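Local coordinates for periplasmic zinc-binding protein troA (Treponema pallidum, PDB 1K0F) that binds zinc with high affinity in the periplasm and delivers it to the membrane permease of the TroABC ABC transporter for import, at residues T7-I12 and L60-K65; D53-N58 and E68-L73; R161-T166 and A203-Q208. All coordinates share one frame; numbering follows the deposited sequence.

Contact 1 (T7-I12 and L60-K65); sequences TTIGMI and LHLETK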
loop_
_atom_site.group_PDB
_atom_site.type_symbol
_atom_site.label_atom_id
_atom_site.label_comp_id
_atom_site.label_asym_id
_atom_site.label_seq_id
_atom_site.Cartn_x
_atom_site.Cartn_y
_atom_site.Cartn_z
ATOM N N THR A 7 12.617 -7.720 -1.816
ATOM C CA THR A 7 11.590 -6.728 -2.075
ATOM C C THR A 7 11.529 -5.682 -0.973
ATOM O O THR A 7 12.045 -5.879 0.127
ATOM C CB THR A 7 10.208 -7.396 -2.212
ATOM O OG1 THR A 7 9.619 -7.535 -0.917
ATOM C CG2 THR A 7 10.336 -8.766 -2.853
ATOM N N THR A 8 10.877 -4.571 -1.285
ATOM C CA THR A 8 10.736 -3.480 -0.352
ATOM C C THR A 8 9.460 -3.634 0.454
ATOM O O THR A 8 9.455 -4.278 1.490
ATOM C CB THR A 8 10.719 -2.159 -1.111
ATOM O OG1 THR A 8 9.813 -2.269 -2.216
ATOM C CG2 THR A 8 12.111 -1.836 -1.657
ATOM N N ILE A 9 8.376 -3.035 -0.014
ATOM C CA ILE A 9 7.096 -3.120 0.686
ATOM C C ILE A 9 6.573 -4.557 0.711
ATOM O O ILE A 9 6.739 -5.310 -0.258
ATOM C CB ILE A 9 6.059 -2.219 0.014
ATOM C CG1 ILE A 9 5.929 -2.609 -1.462
ATOM C CG2 ILE A 9 6.492 -0.769 0.133
ATOM C CD1 ILE A 9 4.784 -1.935 -2.161
ATOM N N GLY A 10 5.944 -4.932 1.823
ATOM C CA GLY A 10 5.431 -6.283 1.968
ATOM C C GLY A 10 4.482 -6.742 0.871
ATOM O O GLY A 10 4.390 -7.936 0.577
ATOM N N MET A 11 3.782 -5.788 0.265
ATOM C CA MET A 11 2.822 -6.095 -0.782
ATOM C C MET A 11 3.451 -6.896 -1.906
ATOM O O MET A 11 2.859 -7.856 -2.399
ATOM C CB MET A 11 2.211 -4.810 -1.335
ATOM C CG MET A 11 1.146 -4.198 -0.432
ATOM S SD MET A 11 1.837 -3.192 0.913
ATOM C CE MET A 11 2.010 -1.663 0.087
ATOM N N ILE A 12 4.651 -6.499 -2.318
ATOM C CA ILE A 12 5.368 -7.194 -3.385
ATOM C C ILE A 12 5.762 -8.572 -2.871
ATOM O O ILE A 12 5.562 -9.584 -3.545
ATOM C CB ILE A 12 6.652 -6.424 -3.790
ATOM C CG1 ILE A 12 6.273 -5.040 -4.330
ATOM C CG2 ILE A 12 7.453 -7.240 -4.789
ATOM C CD1 ILE A 12 7.370 -4.358 -5.082
ATOM N N LEU A 60 6.875 4.286 -9.237
ATOM C CA LEU A 60 5.961 5.382 -8.969
ATOM C C LEU A 60 6.456 6.241 -7.807
ATOM O O LEU A 60 5.676 6.790 -7.033
ATOM C CB LEU A 60 4.569 4.832 -8.664
ATOM C CG LEU A 60 3.963 3.948 -9.759
ATOM C CD1 LEU A 60 2.473 3.822 -9.521
ATOM C CD2 LEU A 60 4.229 4.553 -11.139
ATOM N N HIS A 61 7.773 6.346 -7.691
ATOM C CA HIS A 61 8.388 7.146 -6.644
ATOM C C HIS A 61 7.828 6.868 -5.257
ATOM O O HIS A 61 7.673 7.782 -4.446
ATOM C CB HIS A 61 8.221 8.629 -6.965
ATOM C CG HIS A 61 8.976 9.534 -6.039
ATOM N ND1 HIS A 61 10.339 9.441 -5.857
ATOM C CD2 HIS A 61 8.557 10.545 -5.245
ATOM C CE1 HIS A 61 10.729 10.360 -4.990
ATOM N NE2 HIS A 61 9.665 11.040 -4.603
ATOM N N LEU A 62 7.525 5.614 -4.967
ATOM C CA LEU A 62 6.993 5.292 -3.650
ATOM C C LEU A 62 8.114 5.339 -2.626
ATOM O O LEU A 62 8.094 6.140 -1.694
ATOM C CB LEU A 62 6.355 3.904 -3.646
ATOM C CG LEU A 62 5.900 3.493 -2.255
ATOM C CD1 LEU A 62 4.597 4.181 -1.945
ATOM C CD2 LEU A 62 5.761 1.995 -2.168
ATOM N N GLU A 63 9.091 4.464 -2.824
ATOM C CA GLU A 63 10.248 4.339 -1.950
ATOM C C GLU A 63 11.245 5.476 -2.151
ATOM O O GLU A 63 12.453 5.259 -2.223
ATOM C CB GLU A 63 10.920 2.990 -2.219
ATOM C CG GLU A 63 10.007 1.797 -1.939
ATOM C CD GLU A 63 9.363 1.212 -3.191
ATOM O OE1 GLU A 63 9.216 1.931 -4.205
ATOM O OE2 GLU A 63 8.999 0.019 -3.156
ATOM N N THR A 64 10.714 6.691 -2.227
ATOM C CA THR A 64 11.494 7.912 -2.420
ATOM C C THR A 64 12.977 7.866 -2.056
ATOM O O THR A 64 13.832 8.248 -2.858
ATOM C CB THR A 64 10.860 9.075 -1.636
ATOM O OG1 THR A 64 10.870 8.763 -0.234
ATOM C CG2 THR A 64 9.423 9.303 -2.091
ATOM N N LYS A 65 13.282 7.400 -0.848
ATOM C CA LYS A 65 14.661 7.352 -0.366
ATOM C C LYS A 65 15.496 6.116 -0.716
ATOM O O LYS A 65 16.325 5.684 0.084
ATOM C CB LYS A 65 14.661 7.546 1.152
ATOM C CG LYS A 65 14.564 9.000 1.591
ATOM C CD LYS A 65 13.411 9.218 2.554
ATOM C CE LYS A 65 13.308 10.676 2.942
ATOM N NZ LYS A 65 13.728 11.557 1.817
#
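T8 OG1 donates a 2.6 Å hydrogen bond to the buried carboxylate of E63, at OE2. The two side chains come from opposite directions. The hydroxyl reaches OE2 on its anti side, 24° out of the carboxylate plane. The E63 chain bends at the CB-CG bond (chi2 99°), which turns the carboxylate toward T8. The backbone N of N58 gives OE2 a second hydrogen bond, so two donors grip one oxygen and probably limit the rotation of the carboxylate. Both donors would be expected to stabilise its negative charge. A weak bond also links T8 OG1 to L56 O in the sheet. The contact lies in the N-terminal domain, where the chain leaves strand 4-7 and enters helix 10-20, with I9 at the N-cap position. The partner segment is the loop between strand 54-57 and helix 67-73, and E63 is the centre of an inverse gamma turn in it. Beside the polar pair, I9 and L62 reach toward each other tip to tip. I9 CG2 is 3.7 Å from L62 CD2, and I9 CD1 is 4.0 Å from the same methyl. The L62 side chain also lies about 4 Å from those of the zinc ligands H37 and H102. L62 O forms a weak hydrogen bond with H37 ND1.

Contact 2 (D53-N58 and E68-L73); sequences DLILYN and EVFSKL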
loop_
_atom_site.group_PDB
_atom_site.type_symbol
_atom_site.label_atom_id
_atom_site.label_comp_id
_atom_site.label_asym_id
_atom_site.label_seq_id
_atom_site.Cartn_x
_atom_site.Cartn_y
_atom_site.Cartn_z
ATOM N N ASP A 53 19.338 -11.700 -6.358
ATOM C CA ASP A 53 19.389 -12.042 -7.766
ATOM C C ASP A 53 18.248 -11.278 -8.417
ATOM O O ASP A 53 18.251 -11.025 -9.620
ATOM C CB ASP A 53 19.176 -13.538 -7.955
ATOM C CG ASP A 53 20.153 -14.354 -7.172
ATOM O OD1 ASP A 53 21.367 -14.043 -7.259
ATOM O OD2 ASP A 53 19.716 -15.291 -6.480
ATOM N N LEU A 54 17.272 -10.910 -7.594
ATOM C CA LEU A 54 16.110 -10.176 -8.066
ATOM C C LEU A 54 15.671 -9.156 -7.035
ATOM O O LEU A 54 15.328 -9.513 -5.915
ATOM C CB LEU A 54 14.961 -11.147 -8.335
ATOM C CG LEU A 54 13.586 -10.524 -8.539
ATOM C CD1 LEU A 54 13.607 -9.720 -9.825
ATOM C CD2 LEU A 54 12.521 -11.602 -8.596
ATOM N N ILE A 55 15.693 -7.884 -7.409
ATOM C CA ILE A 55 15.256 -6.833 -6.504
ATOM C C ILE A 55 13.922 -6.300 -7.010
ATOM O O ILE A 55 13.780 -5.960 -8.188
ATOM C CB ILE A 55 16.258 -5.670 -6.424
ATOM C CG1 ILE A 55 17.485 -6.091 -5.611
ATOM C CG2 ILE A 55 15.599 -4.472 -5.749
ATOM C CD1 ILE A 55 18.601 -5.069 -5.636
ATOM N N LEU A 56 12.947 -6.240 -6.103
ATOM C CA LEU A 56 11.605 -5.784 -6.437
ATOM C C LEU A 56 11.155 -4.602 -5.595
ATOM O O LEU A 56 11.271 -4.604 -4.369
ATOM C CB LEU A 56 10.604 -6.933 -6.276
ATOM C CG LEU A 56 10.650 -8.042 -7.332
ATOM C CD1 LEU A 56 9.570 -9.073 -7.038
ATOM C CD2 LEU A 56 10.467 -7.447 -8.716
ATOM N N TYR A 57 10.634 -3.592 -6.276
ATOM C CA TYR A 57 10.138 -2.408 -5.614
ATOM C C TYR A 57 9.010 -1.788 -6.434
ATOM O O TYR A 57 8.856 -2.064 -7.628
ATOM C CB TYR A 57 11.275 -1.407 -5.382
ATOM C CG TYR A 57 11.872 -0.770 -6.623
ATOM C CD1 TYR A 57 12.633 -1.517 -7.525
ATOM C CD2 TYR A 57 11.741 0.606 -6.849
ATOM C CE1 TYR A 57 13.245 -0.915 -8.606
ATOM C CE2 TYR A 57 12.355 1.218 -7.934
ATOM C CZ TYR A 57 13.104 0.455 -8.807
ATOM O OH TYR A 57 13.689 1.070 -9.893
ATOM N N ASN A 58 8.210 -0.965 -5.774
ATOM C CA ASN A 58 7.075 -0.302 -6.388
ATOM C C ASN A 58 7.375 0.449 -7.681
ATOM O O ASN A 58 7.015 0.024 -8.787
ATOM C CB ASN A 58 6.484 0.685 -5.386
ATOM C CG ASN A 58 4.987 0.792 -5.486
ATOM O OD1 ASN A 58 4.298 -0.215 -5.690
ATOM N ND2 ASN A 58 4.467 2.005 -5.334
ATOM N N GLU A 68 19.133 6.144 -5.187
ATOM C CA GLU A 68 20.578 5.968 -5.269
ATOM C C GLU A 68 20.917 4.484 -5.158
ATOM O O GLU A 68 21.484 3.899 -6.081
ATOM C CB GLU A 68 21.266 6.746 -4.140
ATOM C CG GLU A 68 22.528 7.500 -4.559
ATOM C CD GLU A 68 22.254 8.922 -5.058
ATOM O OE1 GLU A 68 22.819 9.302 -6.113
ATOM O OE2 GLU A 68 21.483 9.658 -4.398
ATOM N N VAL A 69 20.543 3.879 -4.033
ATOM C CA VAL A 69 20.804 2.461 -3.781
ATOM C C VAL A 69 20.350 1.554 -4.924
ATOM O O VAL A 69 21.031 0.588 -5.256
ATOM C CB VAL A 69 20.112 1.966 -2.476
ATOM C CG1 VAL A 69 21.043 1.034 -1.721
ATOM C CG2 VAL A 69 19.718 3.146 -1.591
ATOM N N PHE A 70 19.203 1.858 -5.522
ATOM C CA PHE A 70 18.694 1.042 -6.620
ATOM C C PHE A 70 19.418 1.329 -7.932
ATOM O O PHE A 70 20.110 0.460 -8.458
ATOM C CB PHE A 70 17.189 1.265 -6.793
ATOM C CG PHE A 70 16.353 0.525 -5.785
ATOM C CD1 PHE A 70 16.803 -0.657 -5.215
ATOM C CD2 PHE A 70 15.116 1.022 -5.394
ATOM C CE1 PHE A 70 16.033 -1.336 -4.267
ATOM C CE2 PHE A 70 14.337 0.349 -4.445
ATOM C CZ PHE A 70 14.799 -0.831 -3.882
ATOM N N SER A 71 19.261 2.542 -8.457
ATOM C CA SER A 71 19.916 2.919 -9.706
ATOM C C SER A 71 21.350 2.396 -9.703
ATOM O O SER A 71 21.911 2.062 -10.748
ATOM C CB SER A 71 19.892 4.451 -9.887
ATOM O OG SER A 71 21.013 5.084 -9.286
ATOM N N LYS A 72 21.930 2.299 -8.514
ATOM C CA LYS A 72 23.292 1.812 -8.367
ATOM C C LYS A 72 23.382 0.290 -8.532
ATOM O O LYS A 72 24.154 -0.208 -9.353
ATOM C CB LYS A 72 23.839 2.220 -6.996
ATOM C CG LYS A 72 24.160 3.707 -6.881
ATOM C CD LYS A 72 24.268 4.157 -5.424
ATOM C CE LYS A 72 25.130 5.414 -5.279
ATOM N NZ LYS A 72 24.818 6.463 -6.299
ATOM N N LEU A 73 22.589 -0.437 -7.752
ATOM C CA LEU A 73 22.586 -1.897 -7.800
ATOM C C LEU A 73 21.960 -2.435 -9.083
ATOM O O LEU A 73 22.075 -3.623 -9.391
ATOM C CB LEU A 73 21.844 -2.460 -6.585
ATOM C CG LEU A 73 22.717 -3.123 -5.510
ATOM C CD1 LEU A 73 23.253 -2.070 -4.553
ATOM C CD2 LEU A 73 21.907 -4.165 -4.753
#
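Strand 54-57 and helix 67-73 are the first two elements of a beta-alpha-beta unit that ends in strand 78-81. The helix packs on the strand through I55 and Y57 on one side and F70 and L73 on the other. The F70 ring lies over one face of Y57. Its CD2 stands 3.6 Å above the Tyr plane, over the ring centre. The centroids are 4.2 Å apart and the planes are inclined at 32°, so the pair is oblique. The two side chains slide past each other in opposite directions. F70 CE2 comes 3.5 Å from Y57 CG. I55 packs with its two branches, one on F70 and one on L73. CG2, anti to the backbone N, meets F70 CE1 at 3.5 Å. The other branch ends in CD1, which touches L73 CD2 at 3.5 Å, the two side chains crossing at about a right angle. No hydrogen bond joins the segments. The axes of strand 54-57 and helix 68-73 run roughly antiparallel, at 145°, 10.9 Å apart at closest approach. Helix 43-51 lies alongside, where L49 touches I55, F70 and L73. On the other face of the sheet, L54 and L56 pack on helix 107-124. Strands 4-7 and 78-81 flank strand 54-57.

Contact 3 (R161-T166 and A203-Q208); sequences RRVLVT and AAFIAQ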
loop_
_atom_site.group_PDB
_atom_site.type_symbol
_atom_site.label_atom_id
_atom_site.label_comp_id
_atom_site.label_asym_id
_atom_site.label_seq_id
_atom_site.Cartn_x
_atom_site.Cartn_y
_atom_site.Cartn_z
ATOM N N ARG A 161 -21.639 8.166 3.404
ATOM C CA ARG A 161 -20.792 7.579 4.441
ATOM C C ARG A 161 -19.410 7.163 3.918
ATOM O O ARG A 161 -18.502 6.876 4.700
ATOM C CB ARG A 161 -21.493 6.358 5.050
ATOM C CG ARG A 161 -22.856 6.658 5.677
ATOM C CD ARG A 161 -23.095 5.839 6.953
ATOM N NE ARG A 161 -23.989 6.515 7.896
ATOM C CZ ARG A 161 -23.637 6.906 9.117
ATOM N NH1 ARG A 161 -22.404 6.687 9.548
ATOM N NH2 ARG A 161 -24.515 7.519 9.904
ATOM N N ARG A 162 -19.253 7.146 2.598
ATOM C CA ARG A 162 -17.995 6.747 1.982
ATOM C C ARG A 162 -16.895 7.803 2.052
ATOM O O ARG A 162 -15.930 7.746 1.302
ATOM C CB ARG A 162 -18.238 6.361 0.527
ATOM C CG ARG A 162 -18.972 5.043 0.336
ATOM C CD ARG A 162 -19.177 4.774 -1.154
ATOM N NE ARG A 162 -20.354 3.959 -1.445
ATOM C CZ ARG A 162 -21.131 4.111 -2.517
ATOM N NH1 ARG A 162 -20.865 5.055 -3.415
ATOM N NH2 ARG A 162 -22.174 3.309 -2.694
ATOM N N VAL A 163 -17.037 8.769 2.946
ATOM C CA VAL A 163 -16.020 9.807 3.092
ATOM C C VAL A 163 -14.982 9.294 4.081
ATOM O O VAL A 163 -15.255 9.215 5.278
ATOM C CB VAL A 163 -16.613 11.116 3.656
ATOM C CG1 VAL A 163 -15.514 12.136 3.859
ATOM C CG2 VAL A 163 -17.679 11.657 2.720
ATOM N N LEU A 164 -13.803 8.927 3.594
ATOM C CA LEU A 164 -12.766 8.421 4.489
ATOM C C LEU A 164 -11.602 9.381 4.703
ATOM O O LEU A 164 -10.993 9.876 3.755
ATOM C CB LEU A 164 -12.236 7.072 3.982
ATOM C CG LEU A 164 -10.852 6.599 4.444
ATOM C CD1 LEU A 164 -10.943 5.858 5.775
ATOM C CD2 LEU A 164 -10.274 5.690 3.371
ATOM N N VAL A 165 -11.304 9.642 5.966
ATOM C CA VAL A 165 -10.199 10.515 6.318
ATOM C C VAL A 165 -9.219 9.618 7.063
ATOM O O VAL A 165 -9.586 8.938 8.023
ATOM C CB VAL A 165 -10.662 11.685 7.217
ATOM C CG1 VAL A 165 -9.461 12.502 7.661
ATOM C CG2 VAL A 165 -11.641 12.571 6.458
ATOM N N THR A 166 -7.974 9.606 6.606
ATOM C CA THR A 166 -6.955 8.763 7.209
ATOM C C THR A 166 -5.657 9.501 7.510
ATOM O O THR A 166 -5.521 10.685 7.211
ATOM C CB THR A 166 -6.629 7.599 6.277
ATOM O OG1 THR A 166 -6.595 8.083 4.931
ATOM C CG2 THR A 166 -7.688 6.507 6.396
ATOM N N ALA A 203 -10.186 18.933 10.679
ATOM C CA ALA A 203 -10.913 18.724 11.921
ATOM C C ALA A 203 -12.357 19.180 11.743
ATOM O O ALA A 203 -13.292 18.411 11.951
ATOM C CB ALA A 203 -10.249 19.495 13.048
ATOM N N ALA A 204 -12.537 20.437 11.353
ATOM C CA ALA A 204 -13.879 20.962 11.146
ATOM C C ALA A 204 -14.583 20.176 10.047
ATOM O O ALA A 204 -15.756 19.857 10.168
ATOM C CB ALA A 204 -13.820 22.443 10.778
ATOM N N PHE A 205 -13.858 19.866 8.978
ATOM C CA PHE A 205 -14.422 19.127 7.862
ATOM C C PHE A 205 -15.118 17.878 8.366
ATOM O O PHE A 205 -16.245 17.581 7.985
ATOM C CB PHE A 205 -13.330 18.721 6.891
ATOM C CG PHE A 205 -13.722 17.592 6.010
ATOM C CD1 PHE A 205 -14.710 17.771 5.038
ATOM C CD2 PHE A 205 -13.122 16.346 6.149
ATOM C CE1 PHE A 205 -15.100 16.723 4.209
ATOM C CE2 PHE A 205 -13.497 15.277 5.329
ATOM C CZ PHE A 205 -14.495 15.468 4.349
ATOM N N ILE A 206 -14.425 17.163 9.241
ATOM C CA ILE A 206 -14.928 15.933 9.832
ATOM C C ILE A 206 -16.076 16.245 10.800
ATOM O O ILE A 206 -16.991 15.438 10.975
ATOM C CB ILE A 206 -13.789 15.187 10.584
ATOM C CG1 ILE A 206 -12.687 14.796 9.603
ATOM C CG2 ILE A 206 -14.327 13.938 11.261
ATOM C CD1 ILE A 206 -11.340 14.619 10.263
ATOM N N ALA A 207 -16.031 17.419 11.421
ATOM C CA ALA A 207 -17.077 17.811 12.366
ATOM C C ALA A 207 -18.313 18.315 11.626
ATOM O O ALA A 207 -19.443 18.131 12.080
ATOM C CB ALA A 207 -16.555 18.886 13.302
ATOM N N GLN A 208 -18.084 18.954 10.486
ATOM C CA GLN A 208 -19.162 19.476 9.678
ATOM C C GLN A 208 -19.906 18.289 9.078
ATOM O O GLN A 208 -21.110 18.145 9.266
ATOM C CB GLN A 208 -18.593 20.365 8.575
ATOM C CG GLN A 208 -18.885 21.841 8.793
ATOM C CD GLN A 208 -17.637 22.706 8.760
ATOM O OE1 GLN A 208 -17.576 23.763 9.410
ATOM N NE2 GLN A 208 -16.635 22.273 7.998
#
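V163 and V165 both meet F205 at the edge of its ring, near the ring plane. V163 CG1 is 3.5 Å from F205 CZ, and the two side chains cross obliquely. V165 CG2 is 3.5 Å from F205 CE2, and these two slide past each other in opposite directions. With chi1 at 160°, the F205 ring swings away from its own backbone N and extends from helix 196-208 toward strand 163-166. The two valines, two residues apart on one face of the strand, thus share a single ring edge. Purely aliphatic contacts add to this. V165 CG1 lies 3.8 Å from I206 CD1, and V165 CG2 lies 4.0 Å from I206 CG1. V165 therefore spans two successive residues of the helix. The axes of strand 163-166 and helix 203-208 run roughly antiparallel, at 149°, with a closest approach of 10.6 Å. Helix 196-208 packs here on a face of the C-terminal sheet. In that sheet strand 163-166 pairs in parallel with 181-184, and V165 bonds by its backbone to F215 of strand 213-217. I206 also packs on helix 225-233. No hydrogen bond or salt bridge crosses between the two segments. Their contact is wholly apolar, so it probably depends on fit and on burial of hydrocarbon.

Overall arrangement
Contacts 1 and 2 belong to the N-terminal domain and contact 3 to the C-terminal one. The segments of contacts 1 and 2 alternate along the chain; contact 3 follows both. The centres of contacts 1 and 2 are about 10 Å apart. They touch through strand 54-57, which lies beside strand 4-7 in the four-stranded parallel sheet, and through N58 just after it. The centre of contact 3 is about 28 Å from that of contact 1 and about 38 Å from that of contact 2. H37 and H102 come from the N-terminal domain, H168 and D248 from the C-terminal one. The zinc site, empty in this closed form, thus lies between the domains. Helix 129-156 probably forms the backbone joining them, as in this family.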